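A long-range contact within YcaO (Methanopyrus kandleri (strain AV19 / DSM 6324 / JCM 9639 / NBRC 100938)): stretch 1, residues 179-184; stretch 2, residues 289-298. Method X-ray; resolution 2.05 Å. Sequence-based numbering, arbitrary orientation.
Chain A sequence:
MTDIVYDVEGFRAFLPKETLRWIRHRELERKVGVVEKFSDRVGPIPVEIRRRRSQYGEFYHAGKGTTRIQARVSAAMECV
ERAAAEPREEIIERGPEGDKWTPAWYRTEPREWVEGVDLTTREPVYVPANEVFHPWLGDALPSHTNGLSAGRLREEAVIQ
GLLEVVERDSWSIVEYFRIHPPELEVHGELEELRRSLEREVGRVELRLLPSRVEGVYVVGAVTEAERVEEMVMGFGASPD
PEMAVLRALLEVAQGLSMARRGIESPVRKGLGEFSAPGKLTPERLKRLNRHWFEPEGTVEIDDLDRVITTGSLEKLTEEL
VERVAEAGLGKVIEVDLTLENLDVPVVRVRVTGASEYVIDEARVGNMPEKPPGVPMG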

ATOM      1  N   ILE A 179      15.262  -9.967   9.586  1.00 39.78           N
ATOM      2  CA  ILE A 179      14.493 -10.386  10.754  1.00 40.62           C
ATOM      3  C   ILE A 179      13.635 -11.591  10.369  1.00 40.26           C
ATOM      4  O   ILE A 179      13.101 -11.645   9.259  1.00 39.87           O
ATOM      5  N   HIS A 180      13.546 -12.553  11.290  1.00 39.64           N
ATOM      6  CA  HIS A 180      12.643 -13.694  11.201  1.00 38.28           C
ATOM      7  C   HIS A 180      11.375 -13.370  12.013  1.00 38.14           C
ATOM      8  O   HIS A 180      11.343 -13.635  13.220  1.00 38.40           O
ATOM      9  N   PRO A 181      10.330 -12.780  11.371  1.00 36.50           N
ATOM     10  CA  PRO A 181       9.152 -12.409  12.163  1.00 36.31           C
ATOM     11  C   PRO A 181       8.396 -13.639  12.682  1.00 35.68           C
ATOM     12  O   PRO A 181       8.471 -14.702  12.048  1.00 36.12           O
ATOM     13  N   PRO A 182       7.690 -13.508  13.834  1.00 35.95           N
ATOM     14  CA  PRO A 182       6.903 -14.632  14.350  1.00 35.94           C
ATOM     15  C   PRO A 182       5.720 -14.983  13.451  1.00 37.70           C
ATOM     16  O   PRO A 182       5.171 -14.101  12.772  1.00 36.06           O
ATOM     17  N   GLU A 183       5.354 -16.264  13.452  1.00 40.29           N
ATOM     18  CA  GLU A 183       4.102 -16.742  12.859  1.00 41.23           C
ATOM     19  C   GLU A 183       2.906 -16.133  13.594  1.00 41.54           C
ATOM     20  O   GLU A 183       2.912 -16.032  14.830  1.00 41.74           O
ATOM     21  N   LEU A 184       1.898 -15.710  12.831  1.00 39.90           N
ATOM     22  CA  LEU A 184       0.653 -15.211  13.413  1.00 39.81           C
ATOM     23  C   LEU A 184      -0.477 -16.230  13.255  1.00 40.24           C
ATOM     24  O   LEU A 184      -0.822 -16.615  12.135  1.00 39.86           O
ATOM     25  N   ASN A 289      15.167 -17.033   1.102  1.00 40.54           N
ATOM     26  CA  ASN A 289      14.204 -16.296   1.920  1.00 43.49           C
ATOM     27  C   ASN A 289      13.889 -16.984   3.251  1.00 44.43           C
ATOM     28  O   ASN A 289      12.744 -16.974   3.719  1.00 44.02           O
ATOM     29  N   ARG A 290      14.937 -17.549   3.859  1.00 46.25           N
ATOM     30  CA  ARG A 290      14.869 -18.286   5.131  1.00 46.40           C
ATOM     31  C   ARG A 290      14.211 -17.515   6.276  1.00 43.77           C
ATOM     32  O   ARG A 290      13.532 -18.111   7.111  1.00 44.23           O
ATOM     33  N   HIS A 291      14.425 -16.200   6.307  1.00 40.76           N
ATOM     34  CA  HIS A 291      13.814 -15.318   7.310  1.00 39.84           C
ATOM     35  C   HIS A 291      12.275 -15.350   7.289  1.00 38.09           C
ATOM     36  O   HIS A 291      11.636 -15.265   8.340  1.00 37.69           O
ATOM     37  N   TRP A 292      11.702 -15.503   6.096  1.00 36.48           N
ATOM     38  CA  TRP A 292      10.251 -15.667   5.939  1.00 37.11           C
ATOM     39  C   TRP A 292       9.742 -17.061   6.264  1.00 37.09           C
ATOM     40  O   TRP A 292       8.630 -17.202   6.782  1.00 39.67           O
ATOM     41  N   PHE A 293      10.548 -18.077   5.959  1.00 37.57           N
ATOM     42  CA  PHE A 293      10.128 -19.480   6.081  1.00 41.06           C
ATOM     43  C   PHE A 293      10.551 -20.165   7.379  1.00 43.66           C
ATOM     44  O   PHE A 293      10.128 -21.288   7.655  1.00 46.79           O
ATOM     45  N   GLU A 294      11.357 -19.477   8.185  1.00 46.48           N
ATOM     46  CA  GLU A 294      11.748 -19.975   9.508  1.00 47.42           C
ATOM     47  C   GLU A 294      11.392 -18.953  10.600  1.00 44.67           C
ATOM     48  O   GLU A 294      12.272 -18.242  11.095  1.00 43.97           O
ATOM     49  N   PRO A 295      10.091 -18.869  10.969  1.00 44.99           N
ATOM     50  CA  PRO A 295       9.646 -17.852  11.933  1.00 45.64           C
ATOM     51  C   PRO A 295      10.271 -17.992  13.327  1.00 46.32           C
ATOM     52  O   PRO A 295      10.516 -19.108  13.776  1.00 44.54           O
ATOM     53  N   GLU A 296      10.528 -16.859  13.980  1.00 48.73           N
ATOM     54  CA  GLU A 296      11.013 -16.828  15.362  1.00 50.32           C
ATOM     55  C   GLU A 296       9.834 -16.565  16.295  1.00 49.50           C
ATOM     56  O   GLU A 296       9.429 -15.409  16.498  1.00 48.79           O
ATOM     57  N   GLY A 297       9.279 -17.642  16.850  1.00 46.61           N
ATOM     58  CA  GLY A 297       8.167 -17.545  17.795  1.00 46.65           C
ATOM     59  C   GLY A 297       6.784 -17.563  17.162  1.00 47.95           C
ATOM     60  O   GLY A 297       6.642 -17.687  15.943  1.00 47.48           O
ATOM     61  N   THR A 298       5.762 -17.436  18.005  1.00 48.01           N
ATOM     62  CA  THR A 298       4.369 -17.461  17.560  1.00 48.84           C
ATOM     63  C   THR A 298       3.537 -16.434  18.321  1.00 47.96           C
ATOM     64  O   THR A 298       3.765 -16.216  19.512  1.00 49.27           O
TER

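The contact between these two stretches is built round one imidazole. His180 has 124 Å² covered by the other stretch, more than any other residue here, and its CA-to-CB bond points toward that stretch. With chi1 at -69° (m) and chi2 at -125°, the ring lies against the short helix 290-293 and the turn that follows it. One face is covered by backbone: the CA of His291 sits 3.4 Å from the centroid of the His180 ring, only 6° off the ring normal, so its C-H addresses the pi system almost squarely. At the ring edge, ND1 of His180 donates a hydrogen bond to the carbonyl O of Glu294, 2.8 Å away with an N-H...O angle of 161°. Glu294 is the first residue to leave helical geometry, and its carbonyl is here taken by a side chain. Histidine suits the site because one flat ring offers both a face for packing and an N-H in its plane.

The backbone of His180 adds to this hold. Its CA lies 3.4 Å from the O of His291 in a CA-H...O contact, and its own O accepts a weak hydrogen bond from the N of Glu296 at 3.4 Å. Glu296 lays its aliphatic part close by, its CB 3.2 Å from the O of His180; chi1 is t, while chi2, at 108°, falls between wells.

His291, with 67 Å² covered, is the second main contributor. Its CA-to-CB bond points sideways, and chi1 is p (55°). The CB approaches the O of Ile179 to 3.3 Å and the CD2 of His180 to 3.6 Å, while NE2 is hydrogen-bonded elsewhere in the structure. The two histidines thus use different parts: one presents its ring, the other chiefly its CA, CB and carbonyl.

Beside them, the prolines supply compact apolar surface. The CA-to-CB bond of Pro181 points away, yet its ring meets the Trp292 indole, CG to CZ3 at 3.7 Å. Trp292 (chi1 m, chi2 113°) also starts away from stretch 1, but its long side chain brings its end nearer. Water 1 lies between the two backbones, 2.8 Å from the O of Pro181 and 2.7 Å from the O of His291, within hydrogen-bonding reach of both carbonyls; having no N-H of its own, proline can offer this water only its carbonyl.

Farther along, Glu183 (65 Å²) pairs with Thr298 in a parallel bridge. The N of Glu183 donates to the O of Gly297 at 3.1 Å, and the CA of Thr298 lies 3.4 Å from the O of Glu183. Both side chains, each with chi1 t, lie on the same face of the sheet. The CB of Glu183 is 4.2 Å from the CB of Pro295, so the methylene base of the acid packs against a proline ring. Gly297 fits its place because its backbone angles would jam a CB against the preceding carbonyl O.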

ATOM      1  CB  ILE A 179      13.594  -9.235  11.290  1.00 41.21           C
ATOM      2  CG1 ILE A 179      14.457  -8.025  11.694  1.00 43.45           C
ATOM      3  CG2 ILE A 179      12.724  -9.708  12.456  1.00 40.51           C
ATOM      4  CD1 ILE A 179      13.689  -6.781  12.098  1.00 42.77           C
ATOM      5  CB  HIS A 180      13.326 -14.948  11.773  1.00 40.35           C
ATOM      6  CG  HIS A 180      14.468 -15.460  10.949  1.00 40.03           C
ATOM      7  ND1 HIS A 180      14.526 -16.758  10.494  1.00 40.28           N
ATOM      8  CD2 HIS A 180      15.596 -14.856  10.504  1.00 40.28           C
ATOM      9  CE1 HIS A 180      15.638 -16.934   9.803  1.00 40.80           C
ATOM     10  NE2 HIS A 180      16.301 -15.791   9.787  1.00 40.08           N
ATOM     11  CB  PRO A 181       8.289 -11.611  11.169  1.00 36.07           C
ATOM     12  CG  PRO A 181       8.712 -12.083   9.828  1.00 35.95           C
ATOM     13  CD  PRO A 181      10.168 -12.406   9.950  1.00 36.73           C
ATOM     14  CB  PRO A 182       6.394 -14.112  15.700  1.00 35.33           C
ATOM     15  CG  PRO A 182       6.392 -12.631  15.557  1.00 35.10           C
ATOM     16  CD  PRO A 182       7.579 -12.323  14.711  1.00 34.25           C
ATOM     17  CB  GLU A 183       4.041 -18.277  12.905  1.00 43.53           C
ATOM     18  CG  GLU A 183       2.753 -18.893  12.351  1.00 46.14           C
ATOM     19  CD  GLU A 183       2.887 -20.355  11.951  1.00 50.69           C
ATOM     20  OE1 GLU A 183       3.694 -21.093  12.560  1.00 51.42           O
ATOM     21  OE2 GLU A 183       2.168 -20.771  11.014  1.00 55.02           O
ATOM     22  CB  LEU A 184       0.263 -13.843  12.834  1.00 37.74           C
ATOM     23  CG  LEU A 184      -1.064 -13.253  13.336  1.00 38.01           C
ATOM     24  CD1 LEU A 184      -0.973 -12.682  14.754  1.00 37.64           C
ATOM     25  CD2 LEU A 184      -1.551 -12.198  12.365  1.00 37.07           C
ATOM     26  CB  ASN A 289      12.943 -16.014   1.104  1.00 41.84           C
ATOM     27  CG  ASN A 289      13.153 -14.911   0.098  1.00 42.84           C
ATOM     28  OD1 ASN A 289      13.196 -13.741   0.458  1.00 45.95           O
ATOM     29  ND2 ASN A 289      13.298 -15.275  -1.166  1.00 43.65           N
ATOM     30  CB  ARG A 290      16.273 -18.732   5.561  1.00 50.09           C
ATOM     31  CG  ARG A 290      16.766 -20.014   4.897  1.00 55.65           C
ATOM     32  CD  ARG A 290      18.219 -20.335   5.243  1.00 59.24           C
ATOM     33  NE  ARG A 290      18.361 -20.800   6.625  1.00 64.67           N
ATOM     34  CZ  ARG A 290      18.813 -20.064   7.642  1.00 68.94           C
ATOM     35  NH1 ARG A 290      19.196 -18.802   7.460  1.00 71.48           N
ATOM     36  NH2 ARG A 290      18.884 -20.594   8.858  1.00 68.02           N
ATOM     37  CB  HIS A 291      14.381 -13.890   7.241  1.00 37.62           C
ATOM     38  CG  HIS A 291      14.275 -13.236   5.895  1.00 37.19           C
ATOM     39  ND1 HIS A 291      14.794 -13.792   4.744  1.00 36.74           N
ATOM     40  CD2 HIS A 291      13.752 -12.042   5.530  1.00 36.12           C
ATOM     41  CE1 HIS A 291      14.571 -12.982   3.725  1.00 36.72           C
ATOM     42  NE2 HIS A 291      13.944 -11.909   4.177  1.00 35.78           N
ATOM     43  CB  TRP A 292       9.808 -15.266   4.529  1.00 35.68           C
ATOM     44  CG  TRP A 292       9.868 -13.785   4.316  1.00 34.40           C
ATOM     45  CD1 TRP A 292      10.704 -13.109   3.474  1.00 34.26           C
ATOM     46  CD2 TRP A 292       9.080 -12.790   4.986  1.00 33.66           C
ATOM     47  NE1 TRP A 292      10.479 -11.755   3.565  1.00 33.60           N
ATOM     48  CE2 TRP A 292       9.488 -11.529   4.487  1.00 33.56           C
ATOM     49  CE3 TRP A 292       8.062 -12.840   5.955  1.00 33.72           C
ATOM     50  CZ2 TRP A 292       8.907 -10.321   4.919  1.00 33.25           C
ATOM     51  CZ3 TRP A 292       7.489 -11.631   6.395  1.00 33.96           C
ATOM     52  CH2 TRP A 292       7.916 -10.394   5.872  1.00 33.19           C
ATOM     53  CB  PHE A 293      10.554 -20.293   4.849  1.00 41.00           C
ATOM     54  CG  PHE A 293       9.861 -19.868   3.583  1.00 40.99           C
ATOM     55  CD1 PHE A 293       8.525 -20.210   3.351  1.00 40.75           C
ATOM     56  CD2 PHE A 293      10.537 -19.109   2.624  1.00 40.57           C
ATOM     57  CE1 PHE A 293       7.879 -19.803   2.186  1.00 41.69           C
ATOM     58  CE2 PHE A 293       9.896 -18.701   1.460  1.00 41.44           C
ATOM     59  CZ  PHE A 293       8.564 -19.043   1.245  1.00 41.01           C
ATOM     60  CB  GLU A 294      13.237 -20.351   9.527  1.00 48.48           C
ATOM     61  CG  GLU A 294      13.597 -21.517   8.609  1.00 50.03           C
ATOM     62  CD  GLU A 294      15.079 -21.600   8.278  1.00 54.51           C
ATOM     63  OE1 GLU A 294      15.904 -20.945   8.961  1.00 54.86           O
ATOM     64  OE2 GLU A 294      15.424 -22.336   7.323  1.00 57.67           O
ATOM     65  CB  PRO A 295       8.129 -18.070  11.997  1.00 44.20           C
ATOM     66  CG  PRO A 295       7.929 -19.490  11.578  1.00 44.75           C
ATOM     67  CD  PRO A 295       8.961 -19.709  10.517  1.00 44.77           C
ATOM     68  CB  GLU A 296      12.088 -15.742  15.532  1.00 56.39           C
ATOM     69  CG  GLU A 296      13.006 -15.897  16.745  1.00 63.32           C
ATOM     70  CD  GLU A 296      14.428 -16.326  16.387  1.00 68.40           C
ATOM     71  OE1 GLU A 296      14.836 -16.216  15.202  1.00 70.48           O
ATOM     72  OE2 GLU A 296      15.157 -16.764  17.306  1.00 70.78           O
ATOM     73  CB  THR A 298       3.743 -18.883  17.629  1.00 50.86           C
ATOM     74  OG1 THR A 298       2.387 -18.834  17.165  1.00 54.27           O
ATOM     75  CG2 THR A 298       3.773 -19.473  19.051  1.00 49.12           C
TER
HETATM   76  O   HOH W   1       9.181 -15.644   9.464  1.00 37.23           O